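Long-range contacts in TATA-binding protein (Sulfolobus acidocaldarius, PDB 1MP9), which probably binds the TATA-box promoter element near the start of transcription and acts as a general factor in activating archaeal genes: residues 26-37 / 90-98; 143-154 / 170-178. All coordinates share one frame; numbering follows the deposited sequence.

Contact 1 of 2, residues 26-37 / 90-98; sequences QTLDLYAMERSV and TLKKYGMQL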
# COMPACT_ATOMS: atom_id res chain seq x y z
N GLN A 26 16.29 -28.03 -11.83
CA GLN A 26 17.28 -28.97 -11.29
C GLN A 26 17.63 -28.57 -9.86
O GLN A 26 17.63 -27.38 -9.51
CB GLN A 26 18.56 -28.94 -12.11
CG GLN A 26 19.17 -27.58 -12.12
CD GLN A 26 20.49 -27.55 -12.82
OE1 GLN A 26 21.41 -28.24 -12.42
NE2 GLN A 26 20.59 -26.74 -13.87
N THR A 27 17.95 -29.56 -9.04
CA THR A 27 18.33 -29.32 -7.66
C THR A 27 19.79 -28.89 -7.67
O THR A 27 20.58 -29.36 -8.50
CB THR A 27 18.11 -30.57 -6.84
OG1 THR A 27 16.70 -30.85 -6.83
CG2 THR A 27 18.64 -30.41 -5.42
N LEU A 28 20.16 -27.99 -6.77
CA LEU A 28 21.51 -27.46 -6.75
C LEU A 28 22.14 -27.58 -5.38
O LEU A 28 21.48 -27.40 -4.36
CB LEU A 28 21.52 -25.98 -7.17
CG LEU A 28 21.14 -25.50 -8.58
CD1 LEU A 28 20.96 -23.97 -8.54
CD2 LEU A 28 22.22 -25.87 -9.61
N ASP A 29 23.43 -27.90 -5.37
CA ASP A 29 24.20 -28.01 -4.15
C ASP A 29 24.85 -26.63 -4.01
O ASP A 29 25.84 -26.32 -4.68
CB ASP A 29 25.25 -29.12 -4.29
CG ASP A 29 26.15 -29.24 -3.06
OD1 ASP A 29 26.43 -28.22 -2.40
OD2 ASP A 29 26.60 -30.37 -2.77
N LEU A 30 24.28 -25.81 -3.14
CA LEU A 30 24.79 -24.44 -2.92
C LEU A 30 26.16 -24.39 -2.27
O LEU A 30 26.95 -23.47 -2.52
CB LEU A 30 23.74 -23.62 -2.13
CG LEU A 30 22.40 -23.57 -2.87
CD1 LEU A 30 21.39 -22.77 -2.04
CD2 LEU A 30 22.54 -22.94 -4.27
N TYR A 31 26.47 -25.38 -1.42
CA TYR A 31 27.80 -25.39 -0.81
C TYR A 31 28.82 -25.54 -1.93
O TYR A 31 29.85 -24.83 -2.00
CB TYR A 31 27.96 -26.57 0.17
CG TYR A 31 27.08 -26.50 1.41
CD1 TYR A 31 25.92 -27.24 1.50
CD2 TYR A 31 27.45 -25.70 2.51
CE1 TYR A 31 25.12 -27.20 2.65
CE2 TYR A 31 26.66 -25.65 3.68
CZ TYR A 31 25.51 -26.41 3.73
OH TYR A 31 24.75 -26.42 4.85
N ALA A 32 28.54 -26.48 -2.82
CA ALA A 32 29.43 -26.74 -3.95
C ALA A 32 29.52 -25.51 -4.85
O ALA A 32 30.60 -25.13 -5.29
CB ALA A 32 28.92 -27.97 -4.77
N MET A 33 28.38 -24.86 -5.09
CA MET A 33 28.38 -23.69 -5.96
C MET A 33 29.17 -22.54 -5.37
O MET A 33 29.93 -21.89 -6.08
CB MET A 33 26.94 -23.25 -6.27
CG MET A 33 26.86 -22.10 -7.25
SD MET A 33 25.16 -21.62 -7.58
CE MET A 33 24.57 -22.86 -8.69
N GLU A 34 29.01 -22.29 -4.07
CA GLU A 34 29.75 -21.21 -3.41
C GLU A 34 31.25 -21.42 -3.56
O GLU A 34 32.00 -20.48 -3.82
CB GLU A 34 29.40 -21.16 -1.93
CG GLU A 34 29.96 -19.99 -1.17
CD GLU A 34 31.41 -20.16 -0.78
OE1 GLU A 34 31.81 -21.28 -0.39
OE2 GLU A 34 32.16 -19.15 -0.84
N ARG A 35 31.69 -22.67 -3.39
CA ARG A 35 33.12 -22.98 -3.52
C ARG A 35 33.57 -22.87 -4.97
O ARG A 35 34.67 -22.41 -5.25
CB ARG A 35 33.44 -24.39 -2.98
CG ARG A 35 33.22 -24.58 -1.47
CD ARG A 35 33.64 -25.98 -0.98
NE ARG A 35 35.07 -26.19 -1.19
CZ ARG A 35 36.01 -25.77 -0.35
NH1 ARG A 35 35.68 -25.13 0.76
NH2 ARG A 35 37.30 -25.96 -0.65
N SER A 36 32.71 -23.28 -5.90
CA SER A 36 33.08 -23.23 -7.31
C SER A 36 33.08 -21.84 -7.92
O SER A 36 33.99 -21.49 -8.67
CB SER A 36 32.16 -24.13 -8.14
OG SER A 36 32.47 -25.48 -7.90
N VAL A 37 32.05 -21.06 -7.63
CA VAL A 37 31.92 -19.72 -8.17
C VAL A 37 32.59 -18.71 -7.24
O VAL A 37 32.31 -18.65 -6.06
CB VAL A 37 30.43 -19.31 -8.35
CG1 VAL A 37 30.33 -17.95 -9.00
CG2 VAL A 37 29.70 -20.37 -9.17
N THR A 90 28.07 -17.39 -16.32
CA THR A 90 29.01 -17.63 -15.22
C THR A 90 28.77 -18.97 -14.52
O THR A 90 29.70 -19.77 -14.35
CB THR A 90 28.94 -16.53 -14.18
OG1 THR A 90 29.16 -15.27 -14.82
CG2 THR A 90 30.02 -16.72 -13.12
N LEU A 91 27.54 -19.21 -14.09
CA LEU A 91 27.25 -20.47 -13.43
C LEU A 91 27.75 -21.60 -14.31
O LEU A 91 28.28 -22.61 -13.82
CB LEU A 91 25.75 -20.62 -13.19
CG LEU A 91 25.16 -19.51 -12.33
CD1 LEU A 91 23.70 -19.82 -12.07
CD2 LEU A 91 25.95 -19.38 -11.02
N LYS A 92 27.60 -21.43 -15.62
CA LYS A 92 28.05 -22.44 -16.57
C LYS A 92 29.58 -22.51 -16.55
O LYS A 92 30.14 -23.58 -16.38
CB LYS A 92 27.57 -22.12 -18.00
CG LYS A 92 26.07 -22.35 -18.25
CD LYS A 92 25.76 -22.45 -19.74
CE LYS A 92 26.33 -21.27 -20.54
NZ LYS A 92 26.14 -21.37 -22.04
N LYS A 93 30.24 -21.37 -16.72
CA LYS A 93 31.69 -21.33 -16.71
C LYS A 93 32.27 -22.05 -15.49
O LYS A 93 33.41 -22.51 -15.52
CB LYS A 93 32.19 -19.89 -16.74
CG LYS A 93 33.64 -19.71 -16.29
CD LYS A 93 34.08 -18.28 -16.57
CE LYS A 93 35.27 -17.82 -15.71
NZ LYS A 93 36.52 -18.61 -15.93
N TYR A 94 31.50 -22.14 -14.42
CA TYR A 94 32.02 -22.81 -13.24
C TYR A 94 31.36 -24.12 -12.86
O TYR A 94 31.40 -24.53 -11.70
CB TYR A 94 32.02 -21.86 -12.07
CG TYR A 94 33.01 -20.73 -12.22
CD1 TYR A 94 34.38 -20.96 -12.15
CD2 TYR A 94 32.57 -19.42 -12.42
CE1 TYR A 94 35.30 -19.92 -12.26
CE2 TYR A 94 33.48 -18.37 -12.54
CZ TYR A 94 34.84 -18.62 -12.46
OH TYR A 94 35.73 -17.58 -12.51
N GLY A 95 30.70 -24.79 -13.80
CA GLY A 95 30.16 -26.08 -13.43
C GLY A 95 28.74 -26.59 -13.62
O GLY A 95 28.56 -27.80 -13.77
N MET A 96 27.73 -25.72 -13.60
CA MET A 96 26.39 -26.27 -13.75
C MET A 96 26.00 -26.44 -15.20
O MET A 96 26.45 -25.70 -16.07
CB MET A 96 25.34 -25.41 -13.01
CG MET A 96 24.94 -24.12 -13.68
SD MET A 96 23.52 -23.38 -12.84
CE MET A 96 22.22 -24.31 -13.54
N GLN A 97 25.16 -27.43 -15.46
CA GLN A 97 24.70 -27.71 -16.81
C GLN A 97 23.22 -27.42 -16.89
O GLN A 97 22.51 -27.52 -15.89
CB GLN A 97 24.94 -29.19 -17.16
CG GLN A 97 26.35 -29.69 -16.91
CD GLN A 97 27.42 -28.84 -17.59
OE1 GLN A 97 27.51 -27.64 -17.26
NE2 GLN A 97 28.17 -29.37 -18.44
N LEU A 98 22.77 -27.05 -18.09
CA LEU A 98 21.36 -26.77 -18.31
C LEU A 98 20.82 -27.73 -19.37
O LEU A 98 21.41 -27.90 -20.44
CB LEU A 98 21.16 -25.32 -18.76
CG LEU A 98 21.12 -24.29 -17.63
CD1 LEU A 98 22.47 -24.24 -16.92
CD2 LEU A 98 20.78 -22.93 -18.20
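A mostly apolar contact, edged by one amide hydrogen bond, joins Val-37, Met-33 and Gln-26 to Tyr-94, Leu-91 and the loop 95-98, where the short helix 30-36 and the loop leading into it meet the C-terminal end of helix 77-93. Val-37, just past the short helix, sets CG2 4.0 Å from Tyr-94 CB, the two side chains crossing at about a right angle. Its CA lies over one face of the tyrosine ring, and the stem of Lys-93 also packs on a ring face, CG over the centre. Deeper in, Met-33 has CG anti to the backbone N (chi1 -176°), which carries SD to 4.2 Å from Leu-91 CD2, and the bend at chi3 turns CE to 4.3 Å from Met-96 SD. Flexible, unbranched methionines suit this irregular seam between two helix ends and a loop. Gly-95, at positive phi, is the C-prime residue of a Schellman motif, with Met-96 N bonded to Leu-91 O; the turn ends the long helix and sends Met-96 back to where its CE meets Leu-28 CD2 at 4.2 Å. At the outer margin of the contact, the extended Gln-26 carries its amide to the loop, NE2 donating to Gln-97 O over 2.9 Å in a bent bond (143° at the hydrogen); the same nitrogen also bonds to Leu-24 O. With a leucine here, both carbonyls would lose this donor, and the loop 95-98 would probably be less firmly tied to residues 24-26. Beneath the seam lies the sheet: Ile-63 of strand 59-63 touches Leu-28, Met-33 and Leu-91, while Leu-50 and Phe-52 of the outermost strand 50-54 pack against Met-33 and Thr-90.

Contact 2 of 2, residues 143-154 / 170-178; sequences YRMDEPRVVLLI and EVHKAVKKI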
# COMPACT_ATOMS: atom_id res chain seq x y z
N TYR A 143 -3.85 3.50 -2.38
CA TYR A 143 -5.01 3.02 -3.12
C TYR A 143 -4.76 1.58 -3.60
O TYR A 143 -3.76 1.29 -4.28
CB TYR A 143 -5.25 3.95 -4.32
CG TYR A 143 -6.48 3.64 -5.11
CD1 TYR A 143 -7.73 4.10 -4.69
CD2 TYR A 143 -6.43 2.86 -6.26
CE1 TYR A 143 -8.90 3.80 -5.40
CE2 TYR A 143 -7.59 2.55 -6.98
CZ TYR A 143 -8.82 3.03 -6.55
OH TYR A 143 -9.98 2.77 -7.25
N ARG A 144 -5.63 0.68 -3.20
CA ARG A 144 -5.52 -0.72 -3.60
C ARG A 144 -6.43 -0.85 -4.83
O ARG A 144 -7.67 -0.79 -4.73
CB ARG A 144 -6.00 -1.63 -2.47
CG ARG A 144 -5.80 -3.13 -2.81
CD ARG A 144 -6.16 -4.02 -1.64
NE ARG A 144 -5.97 -5.45 -1.95
CZ ARG A 144 -5.73 -6.41 -1.06
NH1 ARG A 144 -5.59 -6.14 0.25
NH2 ARG A 144 -5.66 -7.68 -1.48
N MET A 145 -5.81 -1.00 -5.99
CA MET A 145 -6.53 -1.08 -7.27
C MET A 145 -6.76 -2.53 -7.65
O MET A 145 -5.91 -3.38 -7.38
CB MET A 145 -5.71 -0.39 -8.37
CG MET A 145 -6.40 -0.28 -9.75
SD MET A 145 -5.47 0.84 -10.85
CE MET A 145 -6.26 2.45 -10.35
N ASP A 146 -7.91 -2.80 -8.25
CA ASP A 146 -8.25 -4.17 -8.65
C ASP A 146 -7.87 -4.46 -10.09
O ASP A 146 -7.33 -5.52 -10.37
CB ASP A 146 -9.73 -4.42 -8.43
CG ASP A 146 -10.08 -4.44 -6.96
OD1 ASP A 146 -11.26 -4.20 -6.62
OD2 ASP A 146 -9.16 -4.71 -6.14
N GLU A 147 -8.08 -3.50 -10.99
CA GLU A 147 -7.70 -3.72 -12.38
C GLU A 147 -6.90 -2.56 -12.93
O GLU A 147 -7.44 -1.48 -13.16
CB GLU A 147 -8.96 -3.96 -13.25
CG GLU A 147 -9.45 -5.40 -13.27
CD GLU A 147 -10.73 -5.62 -14.10
OE1 GLU A 147 -10.88 -4.97 -15.18
OE2 GLU A 147 -11.59 -6.44 -13.67
N PRO A 148 -5.58 -2.73 -13.10
CA PRO A 148 -4.83 -3.96 -12.80
C PRO A 148 -4.71 -4.12 -11.28
O PRO A 148 -5.04 -3.21 -10.53
CB PRO A 148 -3.47 -3.68 -13.42
CG PRO A 148 -3.31 -2.19 -13.18
CD PRO A 148 -4.67 -1.66 -13.58
N ARG A 149 -4.19 -5.26 -10.84
CA ARG A 149 -4.05 -5.54 -9.43
C ARG A 149 -2.75 -4.95 -8.85
O ARG A 149 -1.74 -5.62 -8.77
CB ARG A 149 -4.12 -7.05 -9.25
CG ARG A 149 -4.19 -7.48 -7.82
CD ARG A 149 -4.69 -8.91 -7.71
NE ARG A 149 -4.73 -9.25 -6.30
CZ ARG A 149 -3.93 -10.12 -5.73
NH1 ARG A 149 -3.02 -10.76 -6.46
NH2 ARG A 149 -4.02 -10.32 -4.43
N VAL A 150 -2.80 -3.68 -8.47
CA VAL A 150 -1.61 -3.00 -7.97
C VAL A 150 -1.94 -2.17 -6.76
O VAL A 150 -3.11 -1.93 -6.45
CB VAL A 150 -1.02 -2.02 -9.07
CG1 VAL A 150 -0.70 -2.80 -10.37
CG2 VAL A 150 -2.04 -0.90 -9.42
N VAL A 151 -0.91 -1.73 -6.07
CA VAL A 151 -1.13 -0.86 -4.93
C VAL A 151 -0.43 0.44 -5.32
O VAL A 151 0.68 0.43 -5.86
CB VAL A 151 -0.52 -1.43 -3.63
CG1 VAL A 151 -0.52 -0.34 -2.55
CG2 VAL A 151 -1.35 -2.65 -3.13
N LEU A 152 -1.10 1.56 -5.08
CA LEU A 152 -0.55 2.85 -5.42
C LEU A 152 -0.26 3.70 -4.20
O LEU A 152 -1.07 3.72 -3.28
CB LEU A 152 -1.54 3.64 -6.27
CG LEU A 152 -2.13 2.99 -7.51
CD1 LEU A 152 -3.11 3.99 -8.19
CD2 LEU A 152 -0.98 2.59 -8.45
N LEU A 153 0.87 4.40 -4.19
CA LEU A 153 1.20 5.35 -3.11
C LEU A 153 1.10 6.66 -3.92
O LEU A 153 1.77 6.80 -4.93
CB LEU A 153 2.62 5.16 -2.58
CG LEU A 153 2.93 3.75 -2.08
CD1 LEU A 153 4.35 3.72 -1.53
CD2 LEU A 153 1.96 3.35 -0.97
N ILE A 154 0.27 7.60 -3.49
CA ILE A 154 0.06 8.86 -4.23
C ILE A 154 0.33 10.03 -3.30
O ILE A 154 -0.29 10.16 -2.24
CB ILE A 154 -1.42 8.94 -4.70
CG1 ILE A 154 -1.75 7.73 -5.59
CG2 ILE A 154 -1.69 10.30 -5.45
CD1 ILE A 154 -3.29 7.61 -5.80
N GLU A 170 0.55 -2.75 -17.66
CA GLU A 170 -0.34 -2.65 -16.50
C GLU A 170 0.08 -1.42 -15.67
O GLU A 170 -0.78 -0.70 -15.13
CB GLU A 170 -0.24 -3.89 -15.60
CG GLU A 170 -0.55 -5.19 -16.30
CD GLU A 170 -0.44 -6.36 -15.35
OE1 GLU A 170 0.53 -6.43 -14.57
OE2 GLU A 170 -1.34 -7.22 -15.39
N VAL A 171 1.39 -1.21 -15.54
CA VAL A 171 1.83 -0.04 -14.80
C VAL A 171 1.25 1.20 -15.44
O VAL A 171 0.63 2.05 -14.75
CB VAL A 171 3.34 0.11 -14.80
CG1 VAL A 171 3.71 1.49 -14.18
CG2 VAL A 171 3.98 -1.03 -13.97
N HIS A 172 1.42 1.32 -16.76
CA HIS A 172 0.90 2.49 -17.44
C HIS A 172 -0.60 2.60 -17.39
O HIS A 172 -1.15 3.71 -17.34
CB HIS A 172 1.37 2.55 -18.90
CG HIS A 172 2.79 2.98 -19.04
ND1 HIS A 172 3.85 2.11 -18.89
CD2 HIS A 172 3.32 4.18 -19.37
CE1 HIS A 172 4.98 2.76 -19.14
NE2 HIS A 172 4.68 4.02 -19.44
N LYS A 173 -1.29 1.48 -17.41
CA LYS A 173 -2.74 1.53 -17.32
C LYS A 173 -3.19 2.07 -15.96
O LYS A 173 -4.10 2.90 -15.85
CB LYS A 173 -3.36 0.15 -17.48
CG LYS A 173 -4.87 0.18 -17.26
CD LYS A 173 -5.49 -1.19 -17.54
CE LYS A 173 -7.00 -1.19 -17.24
NZ LYS A 173 -7.53 -2.57 -17.55
N ALA A 174 -2.55 1.59 -14.90
CA ALA A 174 -2.93 2.05 -13.57
C ALA A 174 -2.70 3.56 -13.39
O ALA A 174 -3.53 4.25 -12.79
CB ALA A 174 -2.15 1.25 -12.52
N VAL A 175 -1.60 4.08 -13.92
CA VAL A 175 -1.29 5.51 -13.77
C VAL A 175 -2.33 6.36 -14.49
O VAL A 175 -2.92 7.24 -13.89
CB VAL A 175 0.17 5.84 -14.28
CG1 VAL A 175 0.42 7.35 -14.27
CG2 VAL A 175 1.21 5.14 -13.37
N LYS A 176 -2.59 6.08 -15.78
CA LYS A 176 -3.60 6.83 -16.51
C LYS A 176 -4.97 6.70 -15.84
O LYS A 176 -5.74 7.65 -15.83
CB LYS A 176 -3.75 6.37 -17.99
CG LYS A 176 -4.86 7.18 -18.71
CD LYS A 176 -5.20 6.75 -20.13
CE LYS A 176 -6.49 7.49 -20.68
NZ LYS A 176 -6.43 8.97 -20.49
N LYS A 177 -5.28 5.53 -15.31
CA LYS A 177 -6.58 5.33 -14.67
C LYS A 177 -6.79 6.21 -13.43
O LYS A 177 -7.81 6.88 -13.32
CB LYS A 177 -6.75 3.86 -14.27
CG LYS A 177 -8.17 3.44 -13.85
CD LYS A 177 -8.25 1.89 -13.82
CE LYS A 177 -9.45 1.37 -13.02
NZ LYS A 177 -9.60 -0.12 -13.14
N ILE A 178 -5.83 6.23 -12.50
CA ILE A 178 -6.02 7.03 -11.32
C ILE A 178 -5.97 8.49 -11.66
O ILE A 178 -6.65 9.31 -11.04
CB ILE A 178 -4.99 6.65 -10.20
CG1 ILE A 178 -5.42 7.25 -8.85
CG2 ILE A 178 -3.62 7.09 -10.57
CD1 ILE A 178 -6.67 6.65 -8.30
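The ring of Tyr-143 has one face covered by Ile-178, whose CD1 sits 4.2 Å from the ring centroid and only 7° off its normal, a CH-pi contact. Ile-178 directs CG1 anti to its backbone nitrogen (chi1 -166°), and this CG1 lies 3.7 Å from Ile-154 CD1, the two side chains meeting tip to tip. A beta-branched residue suits this spot: one branch reaches Ile-154 and the Tyr-143 ring, while CB and CG2 pack on Leu-152 CD1. One turn earlier, the small Ala-174 lets the hairpin come close: its CB is 3.7 Å from both Met-145 SD and Pro-148 CG, with Val-150 CG2 nearby. Pro-148, after a cis peptide bond, also rests CG on Glu-170 O. The long stem of Lys-177 crosses Met-145 obliquely before NZ donates to Glu-147 O over 2.6 Å, in the carbonyl plane, so lysine supplies both apolar cover and a polar end. The antiparallel hairpin 141-145 and 150-154 thus forms part of the sheet beneath helix 168-184, whose residues 170-178 cross strand 150-154 at -51°. Ile-162 of neighbouring strand 159-165 continues this layer, touching Leu-152 and Val-175, while Arg-144 and Leu-153, on the hairpin's other side, pack against Arg-144 and Ile-142 of the second subunit.

How the contacts relate
Contacts 1 and 2 belong to the two sequence repeats of the saddle-shaped protein, on opposite sides of its centre, with their own centres about 40 Å apart and no touch between them. Both involve a repeat's long helix, 77-93 or 168-184, but they use different parts of it. Contact 2 packs the first half of the helix on a strand hairpin, around an alanine and a proline, with lysines at its exposed margin and a lysine-to-carbonyl bond. Contact 1, farther from the chain's centre, joins the helix end to a short helix and loops, through a tyrosine and a glutamine amide; methionine and aliphatic packing serve both. Both are partly buried, contact 2 somewhat more, yet only contact 2 lies beside the second subunit.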